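Local coordinates for protein Exo beta-1,2-glucooligosaccharide sophorohydrolase (non-reducing end) (Parabacteroides distasonis ATCC 8503, PDB 5Z06) that hydrolyses linear beta-1,2-glucan and beta-1,2-glucooligosaccharides of four or more glucose units, acting as an exo-type enzyme that releases sophorose from the non-reducing end, at residues 352-355 / 356-360; 396-399 / 400-404; 417-420 / 421-425. One frame throughout, in Å; residues are numbered along the deposited sequence.

Contact 1 of 3, residues 352-355 / 356-360; sequences LKIT and SFLEK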
ATOM      1  N   LEU A 352       0.876   3.103  25.282  1.00 27.77           N
ATOM      2  CA  LEU A 352      -0.128   2.743  26.277  1.00 28.94           C
ATOM      3  C   LEU A 352      -1.424   2.286  25.611  1.00 28.50           C
ATOM      4  O   LEU A 352      -1.997   1.266  25.989  1.00 28.97           O
ATOM      5  CB  LEU A 352      -0.383   3.904  27.245  1.00 29.16           C
ATOM      6  CG  LEU A 352       0.774   4.169  28.188  1.00 29.75           C
ATOM      7  CD1 LEU A 352       0.597   5.541  28.814  1.00 31.56           C
ATOM      8  CD2 LEU A 352       0.917   3.100  29.275  1.00 30.44           C
ATOM      9  N   LYS A 353      -1.865   3.032  24.607  1.00 28.02           N
ATOM     10  CA  LYS A 353      -3.002   2.613  23.811  1.00 29.09           C
ATOM     11  C   LYS A 353      -2.721   1.278  23.091  1.00 28.84           C
ATOM     12  O   LYS A 353      -3.530   0.348  23.175  1.00 26.78           O
ATOM     13  CB  LYS A 353      -3.408   3.709  22.830  1.00 30.25           C
ATOM     14  CG  LYS A 353      -4.281   3.238  21.690  1.00 31.94           C
ATOM     15  CD  LYS A 353      -4.529   4.348  20.694  1.00 34.98           C
ATOM     16  CE  LYS A 353      -5.496   5.387  21.241  1.00 36.54           C
ATOM     17  NZ  LYS A 353      -5.404   6.549  20.324  1.00 40.43           N
ATOM     18  N   ILE A 354      -1.578   1.188  22.404  1.00 27.80           N
ATOM     19  CA  ILE A 354      -1.210  -0.040  21.688  1.00 28.14           C
ATOM     20  C   ILE A 354      -1.231  -1.247  22.616  1.00 28.18           C
ATOM     21  O   ILE A 354      -1.849  -2.263  22.311  1.00 28.97           O
ATOM     22  CB  ILE A 354       0.184   0.072  21.045  1.00 27.52           C
ATOM     23  CG1 ILE A 354       0.092   0.944  19.796  1.00 27.89           C
ATOM     24  CG2 ILE A 354       0.742  -1.306  20.687  1.00 27.03           C
ATOM     25  CD1 ILE A 354       1.438   1.332  19.232  1.00 28.60           C
ATOM     26  N   THR A 355      -0.529  -1.131  23.730  1.00 28.31           N
ATOM     27  CA  THR A 355      -0.451  -2.218  24.684  1.00 28.81           C
ATOM     28  C   THR A 355      -1.790  -2.555  25.338  1.00 29.78           C
ATOM     29  O   THR A 355      -2.084  -3.746  25.476  1.00 28.64           O
ATOM     30  CB  THR A 355       0.673  -2.026  25.711  1.00 29.01           C
ATOM     31  OG1 THR A 355       0.523  -0.799  26.429  1.00 30.26           O
ATOM     32  CG2 THR A 355       2.000  -2.067  24.992  1.00 28.78           C
ATOM     33  N   SER A 356      -2.627  -1.562  25.666  1.00 30.53           N
ATOM     34  CA  SER A 356      -3.965  -1.868  26.226  1.00 32.75           C
ATOM     35  C   SER A 356      -4.812  -2.576  25.211  1.00 32.59           C
ATOM     36  O   SER A 356      -5.504  -3.520  25.544  1.00 30.88           O
ATOM     37  CB  SER A 356      -4.726  -0.637  26.696  1.00 33.30           C
ATOM     38  OG  SER A 356      -4.037  -0.081  27.793  1.00 39.54           O
ATOM     39  N   PHE A 357      -4.753  -2.112  23.970  1.00 31.98           N
ATOM     40  CA  PHE A 357      -5.481  -2.769  22.910  1.00 32.19           C
ATOM     41  C   PHE A 357      -5.032  -4.224  22.703  1.00 30.15           C
ATOM     42  O   PHE A 357      -5.847  -5.120  22.535  1.00 28.57           O
ATOM     43  CB  PHE A 357      -5.331  -2.002  21.598  1.00 32.51           C
ATOM     44  CG  PHE A 357      -5.876  -2.753  20.435  1.00 32.42           C
ATOM     45  CD1 PHE A 357      -7.253  -2.821  20.245  1.00 33.63           C
ATOM     46  CD2 PHE A 357      -5.034  -3.461  19.586  1.00 31.44           C
ATOM     47  CE1 PHE A 357      -7.783  -3.557  19.196  1.00 33.65           C
ATOM     48  CE2 PHE A 357      -5.562  -4.184  18.527  1.00 33.48           C
ATOM     49  CZ  PHE A 357      -6.937  -4.233  18.337  1.00 32.49           C
ATOM     50  N   LEU A 358      -3.721  -4.436  22.648  1.00 31.90           N
ATOM     51  CA  LEU A 358      -3.189  -5.773  22.410  1.00 29.49           C
ATOM     52  C   LEU A 358      -3.485  -6.676  23.589  1.00 32.06           C
ATOM     53  O   LEU A 358      -3.772  -7.861  23.402  1.00 32.29           O
ATOM     54  CB  LEU A 358      -1.703  -5.748  22.101  1.00 29.26           C
ATOM     55  CG  LEU A 358      -1.352  -5.148  20.745  1.00 27.79           C
ATOM     56  CD1 LEU A 358       0.152  -4.887  20.707  1.00 26.53           C
ATOM     57  CD2 LEU A 358      -1.775  -6.057  19.607  1.00 28.28           C
ATOM     58  N   GLU A 359      -3.477  -6.123  24.792  1.00 30.32           N
ATOM     59  CA  GLU A 359      -3.949  -6.883  25.944  1.00 32.86           C
ATOM     60  C   GLU A 359      -5.346  -7.408  25.734  1.00 32.55           C
ATOM     61  O   GLU A 359      -5.608  -8.548  26.031  1.00 31.32           O
ATOM     62  CB  GLU A 359      -3.898  -6.057  27.222  1.00 33.87           C
ATOM     63  CG  GLU A 359      -2.510  -6.078  27.837  1.00 35.31           C
ATOM     64  CD  GLU A 359      -2.385  -5.219  29.076  1.00 37.47           C
ATOM     65  OE1 GLU A 359      -3.412  -4.710  29.580  1.00 39.00           O
ATOM     66  OE2 GLU A 359      -1.241  -5.066  29.554  1.00 39.48           O
ATOM     67  N   LYS A 360      -6.235  -6.573  25.214  1.00 33.63           N
ATOM     68  CA  LYS A 360      -7.613  -6.947  25.005  1.00 33.27           C
ATOM     69  C   LYS A 360      -7.867  -7.734  23.730  1.00 31.88           C
ATOM     70  O   LYS A 360      -8.908  -8.330  23.610  1.00 29.71           O
ATOM     71  CB  LYS A 360      -8.479  -5.707  24.982  1.00 39.08           C
ATOM     72  CG  LYS A 360      -8.515  -4.984  26.322  1.00 45.19           C
ATOM     73  CD  LYS A 360      -9.473  -3.798  26.295  1.00 51.67           C
ATOM     74  CE  LYS A 360      -9.044  -2.727  25.291  1.00 54.44           C
ATOM     75  NZ  LYS A 360      -9.742  -1.420  25.479  1.00 56.90           N
TER
HETATM   76  O   HOH W   1      -1.077  -0.697  28.867  1.00 41.02           O

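Contact 2 of 3, residues 396-399 / 400-404; sequences SFLF and QGLLT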
ATOM      1  N   SER A 396       4.917 -13.025  15.250  1.00 24.28           N
ATOM      2  CA  SER A 396       6.361 -12.785  15.371  1.00 25.04           C
ATOM      3  C   SER A 396       6.783 -11.386  14.925  1.00 25.39           C
ATOM      4  O   SER A 396       7.642 -10.778  15.567  1.00 25.39           O
ATOM      5  CB  SER A 396       7.171 -13.816  14.615  1.00 24.38           C
ATOM      6  OG  SER A 396       7.122 -13.639  13.224  1.00 24.14           O
ATOM      7  N   PHE A 397       6.182 -10.885  13.839  1.00 23.68           N
ATOM      8  CA  PHE A 397       6.496  -9.542  13.368  1.00 24.06           C
ATOM      9  C   PHE A 397       6.027  -8.516  14.390  1.00 24.23           C
ATOM     10  O   PHE A 397       6.717  -7.542  14.645  1.00 24.67           O
ATOM     11  CB  PHE A 397       5.869  -9.271  11.992  1.00 23.89           C
ATOM     12  CG  PHE A 397       6.422 -10.134  10.869  1.00 23.06           C
ATOM     13  CD1 PHE A 397       7.727 -10.637  10.885  1.00 23.35           C
ATOM     14  CD2 PHE A 397       5.630 -10.408   9.766  1.00 23.81           C
ATOM     15  CE1 PHE A 397       8.202 -11.417   9.830  1.00 22.97           C
ATOM     16  CE2 PHE A 397       6.094 -11.177   8.703  1.00 23.75           C
ATOM     17  CZ  PHE A 397       7.386 -11.682   8.731  1.00 23.77           C
ATOM     18  N   LEU A 398       4.864  -8.768  14.981  1.00 25.20           N
ATOM     19  CA  LEU A 398       4.332  -7.897  15.975  1.00 25.65           C
ATOM     20  C   LEU A 398       5.249  -7.829  17.162  1.00 25.78           C
ATOM     21  O   LEU A 398       5.579  -6.735  17.633  1.00 25.74           O
ATOM     22  CB  LEU A 398       2.943  -8.331  16.425  1.00 26.23           C
ATOM     23  CG  LEU A 398       2.409  -7.482  17.590  1.00 26.74           C
ATOM     24  CD1 LEU A 398       2.360  -6.008  17.202  1.00 28.11           C
ATOM     25  CD2 LEU A 398       1.047  -7.975  18.031  1.00 27.71           C
ATOM     26  N   PHE A 399       5.659  -9.007  17.627  1.00 24.85           N
ATOM     27  CA  PHE A 399       6.514  -9.120  18.801  1.00 26.69           C
ATOM     28  C   PHE A 399       7.969  -8.741  18.585  1.00 27.50           C
ATOM     29  O   PHE A 399       8.620  -8.257  19.516  1.00 25.62           O
ATOM     30  CB  PHE A 399       6.333 -10.486  19.486  1.00 26.72           C
ATOM     31  CG  PHE A 399       5.100 -10.520  20.334  1.00 27.81           C
ATOM     32  CD1 PHE A 399       5.132 -10.049  21.638  1.00 27.96           C
ATOM     33  CD2 PHE A 399       3.898 -10.885  19.806  1.00 28.94           C
ATOM     34  CE1 PHE A 399       4.003 -10.054  22.414  1.00 28.00           C
ATOM     35  CE2 PHE A 399       2.754 -10.875  20.574  1.00 29.55           C
ATOM     36  CZ  PHE A 399       2.810 -10.452  21.881  1.00 29.40           C
ATOM     37  N   GLN A 400       8.471  -8.874  17.367  1.00 26.51           N
ATOM     38  CA  GLN A 400       9.744  -8.249  17.072  1.00 27.61           C
ATOM     39  C   GLN A 400       9.667  -6.739  17.355  1.00 28.57           C
ATOM     40  O   GLN A 400      10.619  -6.149  17.882  1.00 28.38           O
ATOM     41  CB  GLN A 400      10.141  -8.456  15.627  1.00 27.34           C
ATOM     42  CG  GLN A 400      11.511  -7.907  15.322  1.00 27.01           C
ATOM     43  CD  GLN A 400      11.946  -8.156  13.900  1.00 26.88           C
ATOM     44  OE1 GLN A 400      13.107  -8.477  13.660  1.00 27.54           O
ATOM     45  NE2 GLN A 400      11.034  -7.978  12.943  1.00 26.13           N
ATOM     46  N   GLY A 401       8.552  -6.138  16.960  1.00 26.80           N
ATOM     47  CA  GLY A 401       8.317  -4.733  17.208  1.00 27.88           C
ATOM     48  C   GLY A 401       8.172  -4.452  18.682  1.00 27.19           C
ATOM     49  O   GLY A 401       8.783  -3.523  19.188  1.00 27.06           O
ATOM     50  N   LEU A 402       7.373  -5.263  19.374  1.00 27.20           N
ATOM     51  CA  LEU A 402       7.071  -4.994  20.775  1.00 27.89           C
ATOM     52  C   LEU A 402       8.274  -5.129  21.673  1.00 29.32           C
ATOM     53  O   LEU A 402       8.445  -4.313  22.588  1.00 29.84           O
ATOM     54  CB  LEU A 402       5.943  -5.868  21.292  1.00 27.23           C
ATOM     55  CG  LEU A 402       4.570  -5.554  20.722  1.00 26.26           C
ATOM     56  CD1 LEU A 402       3.665  -6.722  21.053  1.00 28.32           C
ATOM     57  CD2 LEU A 402       3.973  -4.259  21.257  1.00 26.30           C
ATOM     58  N   LEU A 403       9.110  -6.136  21.425  1.00 28.02           N
ATOM     59  CA  LEU A 403      10.316  -6.293  22.214  1.00 29.21           C
ATOM     60  C   LEU A 403      11.290  -5.163  21.951  1.00 29.84           C
ATOM     61  O   LEU A 403      11.998  -4.741  22.871  1.00 27.83           O
ATOM     62  CB  LEU A 403      10.995  -7.619  21.948  1.00 30.56           C
ATOM     63  CG  LEU A 403      10.186  -8.850  22.356  1.00 32.51           C
ATOM     64  CD1 LEU A 403      11.093 -10.060  22.213  1.00 34.30           C
ATOM     65  CD2 LEU A 403       9.618  -8.804  23.761  1.00 32.36           C
ATOM     66  N   THR A 404      11.307  -4.657  20.716  1.00 26.82           N
ATOM     67  CA  THR A 404      12.084  -3.473  20.400  1.00 28.19           C
ATOM     68  C   THR A 404      11.577  -2.290  21.205  1.00 27.15           C
ATOM     69  O   THR A 404      12.340  -1.624  21.880  1.00 27.45           O
ATOM     70  CB  THR A 404      12.035  -3.153  18.910  1.00 27.18           C
ATOM     71  OG1 THR A 404      12.546  -4.272  18.189  1.00 25.64           O
ATOM     72  CG2 THR A 404      12.855  -1.921  18.590  1.00 26.21           C
TER
HETATM   73  O   HOH W   2       8.828  -6.306  13.438  1.00 30.10           O

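Contact 3 of 3, residues 417-420 / 421-425; sequences KQIR and KSIDN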
ATOM      1  N   LYS A 417       7.045   1.883  32.647  1.00 35.08           N
ATOM      2  CA  LYS A 417       6.888   0.670  33.437  1.00 37.01           C
ATOM      3  C   LYS A 417       5.663  -0.141  32.981  1.00 36.00           C
ATOM      4  O   LYS A 417       5.779  -1.354  32.778  1.00 33.80           O
ATOM      5  CB  LYS A 417       6.789   1.024  34.916  1.00 40.72           C
ATOM      6  CG  LYS A 417       6.524  -0.126  35.867  1.00 49.12           C
ATOM      7  CD  LYS A 417       7.786  -0.901  36.225  1.00 56.04           C
ATOM      8  CE  LYS A 417       7.492  -2.027  37.213  1.00 63.04           C
ATOM      9  NZ  LYS A 417       6.741  -1.582  38.428  1.00 65.62           N
ATOM     10  N   GLN A 418       4.518   0.522  32.798  1.00 32.97           N
ATOM     11  CA  GLN A 418       3.292  -0.143  32.334  1.00 33.16           C
ATOM     12  C   GLN A 418       3.421  -0.705  30.897  1.00 32.63           C
ATOM     13  O   GLN A 418       2.977  -1.823  30.609  1.00 29.07           O
ATOM     14  CB  GLN A 418       2.122   0.807  32.406  1.00 34.27           C
ATOM     15  CG  GLN A 418       0.784   0.132  32.223  1.00 40.65           C
ATOM     16  CD  GLN A 418      -0.355   1.124  32.092  1.00 45.14           C
ATOM     17  OE1 GLN A 418      -0.411   2.136  32.817  1.00 46.68           O
ATOM     18  NE2 GLN A 418      -1.284   0.839  31.170  1.00 43.68           N
ATOM     19  N   ILE A 419       4.011   0.087  30.006  1.00 31.79           N
ATOM     20  CA  ILE A 419       4.338  -0.383  28.647  1.00 32.46           C
ATOM     21  C   ILE A 419       5.158  -1.674  28.746  1.00 29.94           C
ATOM     22  O   ILE A 419       4.797  -2.676  28.139  1.00 30.75           O
ATOM     23  CB  ILE A 419       5.084   0.704  27.819  1.00 31.08           C
ATOM     24  CG1 ILE A 419       4.093   1.829  27.454  1.00 30.19           C
ATOM     25  CG2 ILE A 419       5.723   0.105  26.559  1.00 30.50           C
ATOM     26  CD1 ILE A 419       4.722   3.123  26.987  1.00 28.99           C
ATOM     27  N   ARG A 420       6.239  -1.630  29.520  1.00 29.58           N
ATOM     28  CA  ARG A 420       7.136  -2.759  29.683  1.00 30.02           C
ATOM     29  C   ARG A 420       6.436  -3.970  30.287  1.00 30.57           C
ATOM     30  O   ARG A 420       6.525  -5.058  29.711  1.00 30.05           O
ATOM     31  CB  ARG A 420       8.354  -2.388  30.512  1.00 30.25           C
ATOM     32  CG  ARG A 420       9.336  -1.478  29.795  1.00 29.94           C
ATOM     33  CD  ARG A 420      10.650  -1.416  30.557  1.00 29.72           C
ATOM     34  NE  ARG A 420      10.482  -1.006  31.952  1.00 30.19           N
ATOM     35  CZ  ARG A 420      10.419   0.262  32.376  1.00 31.25           C
ATOM     36  NH1 ARG A 420      10.503   1.297  31.526  1.00 29.79           N
ATOM     37  NH2 ARG A 420      10.258   0.505  33.665  1.00 32.11           N
ATOM     38  N   LYS A 421       5.726  -3.756  31.407  1.00 32.38           N
ATOM     39  CA  LYS A 421       4.918  -4.778  32.071  1.00 33.62           C
ATOM     40  C   LYS A 421       4.018  -5.503  31.073  1.00 32.58           C
ATOM     41  O   LYS A 421       3.972  -6.734  31.010  1.00 29.82           O
ATOM     42  CB  LYS A 421       4.025  -4.170  33.168  1.00 39.17           C
ATOM     43  CG  LYS A 421       4.594  -4.183  34.596  1.00 47.71           C
ATOM     44  CD  LYS A 421       3.518  -4.032  35.703  1.00 50.47           C
ATOM     45  CE  LYS A 421       3.594  -2.724  36.521  1.00 54.96           C
ATOM     46  NZ  LYS A 421       2.974  -1.499  35.892  1.00 54.08           N
ATOM     47  N   SER A 422       3.280  -4.706  30.319  1.00 30.22           N
ATOM     48  CA  SER A 422       2.296  -5.211  29.403  1.00 29.76           C
ATOM     49  C   SER A 422       2.933  -6.047  28.302  1.00 28.94           C
ATOM     50  O   SER A 422       2.516  -7.168  28.037  1.00 27.72           O
ATOM     51  CB  SER A 422       1.536  -4.047  28.806  1.00 30.98           C
ATOM     52  OG  SER A 422       0.650  -4.508  27.822  1.00 34.70           O
ATOM     53  N   ILE A 423       3.977  -5.507  27.703  1.00 28.63           N
ATOM     54  CA  ILE A 423       4.714  -6.231  26.698  1.00 28.37           C
ATOM     55  C   ILE A 423       5.345  -7.501  27.259  1.00 28.03           C
ATOM     56  O   ILE A 423       5.307  -8.521  26.597  1.00 27.17           O
ATOM     57  CB  ILE A 423       5.787  -5.347  26.031  1.00 27.52           C
ATOM     58  CG1 ILE A 423       5.100  -4.276  25.169  1.00 27.75           C
ATOM     59  CG2 ILE A 423       6.720  -6.199  25.167  1.00 28.78           C
ATOM     60  CD1 ILE A 423       5.951  -3.065  24.855  1.00 27.84           C
ATOM     61  N   ASP A 424       5.931  -7.456  28.451  1.00 28.47           N
ATOM     62  CA  ASP A 424       6.567  -8.666  28.982  1.00 29.37           C
ATOM     63  C   ASP A 424       5.537  -9.765  29.107  1.00 28.97           C
ATOM     64  O   ASP A 424       5.820 -10.902  28.744  1.00 27.55           O
ATOM     65  CB  ASP A 424       7.226  -8.441  30.348  1.00 30.23           C
ATOM     66  CG  ASP A 424       8.381  -7.477  30.287  1.00 29.57           C
ATOM     67  OD1 ASP A 424       8.915  -7.203  29.189  1.00 28.50           O
ATOM     68  OD2 ASP A 424       8.740  -6.965  31.355  1.00 28.57           O
ATOM     69  N   ASN A 425       4.343  -9.417  29.586  1.00 29.02           N
ATOM     70  CA  ASN A 425       3.275 -10.393  29.787  1.00 31.86           C
ATOM     71  C   ASN A 425       2.673 -10.908  28.473  1.00 33.18           C
ATOM     72  O   ASN A 425       2.497 -12.124  28.296  1.00 31.59           O
ATOM     73  CB  ASN A 425       2.206  -9.837  30.753  1.00 34.70           C
ATOM     74  CG  ASN A 425       2.636  -9.973  32.200  1.00 40.52           C
ATOM     75  OD1 ASN A 425       3.028 -11.057  32.630  1.00 47.79           O
ATOM     76  ND2 ASN A 425       2.607  -8.882  32.949  1.00 46.44           N
TER

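Contact 1 of 3, residues 352-355 / 356-360
Ile354 and Leu358, one helical turn apart, run side by side and point the same way, with CG2 of Ile354 3.6 Å from CD1 of Leu358. With CG anti to its carbonyl carbon (chi1 -70°), Leu358 folds back over the preceding turn, and this CG also packs 3.3 Å from Ile354 O. Together the two side chains form an apolar strip that Leu309 covers; Leu398 and Leu402 of helix 392-408 meet Leu358 as well.

The backbone bonds follow the regular i to i+4 pattern: Ser356 N to Leu352 O, Phe357 N to Lys353 O at 2.9 Å, Leu358 N to Ile354 O, and Glu359 N to Thr355 O at 2.8 Å.

Two neighbouring hydroxyls and a water share part of the polar side. Ser356 OG lies 3.0 Å from Leu352 O. The water donates to Thr355 OG1 (2.9 Å) and lies 3.2 Å from Ser356 OG, joining the two hydroxyls. Thr355 OG1 sits between its backbone N and carbonyl carbon (chi1 58°), from where it bonds to Phe351 O within the helix.

Lys353 NZ is hydrogen-bonded to Pro305 O, and Glu359 OE2 to Ser422 OG. This is an amphipathic alpha-helix near its C-terminal end, consistent with the paired helices of a six-hairpin glycosidase (alpha/alpha) barrel.

Contact 2 of 3, residues 396-399 / 400-404
Gln400 N donates to Ser396 O at 2.7 Å, one of four i to i+4 bonds in a buried length of alpha-helix that probably belongs to the (alpha/alpha) barrel of the six-hairpin glycosidases. Gly401 N to Phe397 O is longer, 3.3 Å, whereas Leu402 N and Leu403 N reach Leu398 O and Phe399 O at the usual length.

Phe397 O has a second donor in a water, 2.7 Å away. The same water accepts from Gln400 NE2 at 2.8 Å, tying the amide end of that side chain back to the previous turn. With CG anti to the backbone N (chi1 -176°) and the chain extended beyond it, Gln400 also carries its amide outward to other parts of the protein: NE2 donates to Tyr539 O, and OE1 accepts from Leu544 N and, weakly, Gly543 N. Both ends of a buried amide are thus provided for, which should fix its rotation.

Gln400 O is gripped twice, by Thr404 OG1 at 2.7 Å and by Thr404 N. Ser396 OG is paired with Val393 O and Thr469 OG1.

On the apolar side, Leu398 CG packs against Leu402 CD1 at 3.8 Å, and the Phe399 side chain also touches Leu426 and Trp427 of helix 414-428. Leu402 CD1 also makes a CH-pi contact over one face of the Phe399 ring, 3.8 Å from the ring centroid and 18° off its normal.

Contact 3 of 3, residues 417-420 / 421-425
Arg420 O lies over one face of the Asp424 carboxylate, 3.1 Å from Asp424 CG. This is an approach of acceptors; the hydrogen bond to Arg420 O is made by Asp424 N, at 2.8 Å. On one face of the Arg420 guanidinium is Lys417 CA, 3.4 Å above the plane and toward the rim; Arg420 NH1 donates to Gln411 O and Phe409 O, while the pairing of NH2 with Glu412 is long and weak. Asp424 OD1 forms a salt bridge with Arg406 NE; an alanine here would probably leave Arg406 without this carboxylate and less tightly held to the helix.

Lys417 and Lys421 pass across one another at the exposed side, NZ to NZ 4.5 Å, a like-charge approach likely eased by solvent. The Lys421 chain, bent at chi3 and chi4, brings its NZ 3.8 Å from Lys417 CG.

Ile419 and Ile423 lie alongside on the inner side, CG2 of Ile419 3.6 Å from CD1 of Ile423. Regular i to i+4 backbone bonds, a lysine-rich outer side and a beta-branched inner one mark an amphipathic alpha-helix, packed on its neighbours as in the (alpha/alpha) barrels of six-hairpin glycosidases.

The three contacts sit on neighbouring helices that touch one another, each contact within a single helix. Contact 2, on helix 392-408, is buried throughout, with the polar ends of Gln400, Ser396 and Thr404 bonded to protein atoms and, for Gln400, also a water. Contacts 1 and 3 are half buried: hydroxyls and water mark the polar side of one, lysines that of the other. Leu358 CD2 packs on Leu398 CD2 at 3.8 Å between contacts 1 and 2, and Ile423 CD1 lies 3.6 Å from Leu402 O between 3 and 2. Contacts 1 and 3 meet through polar as well as apolar atoms, Glu359 OE2 to Ser422 OG (2.6 Å) being a probable hydrogen bond.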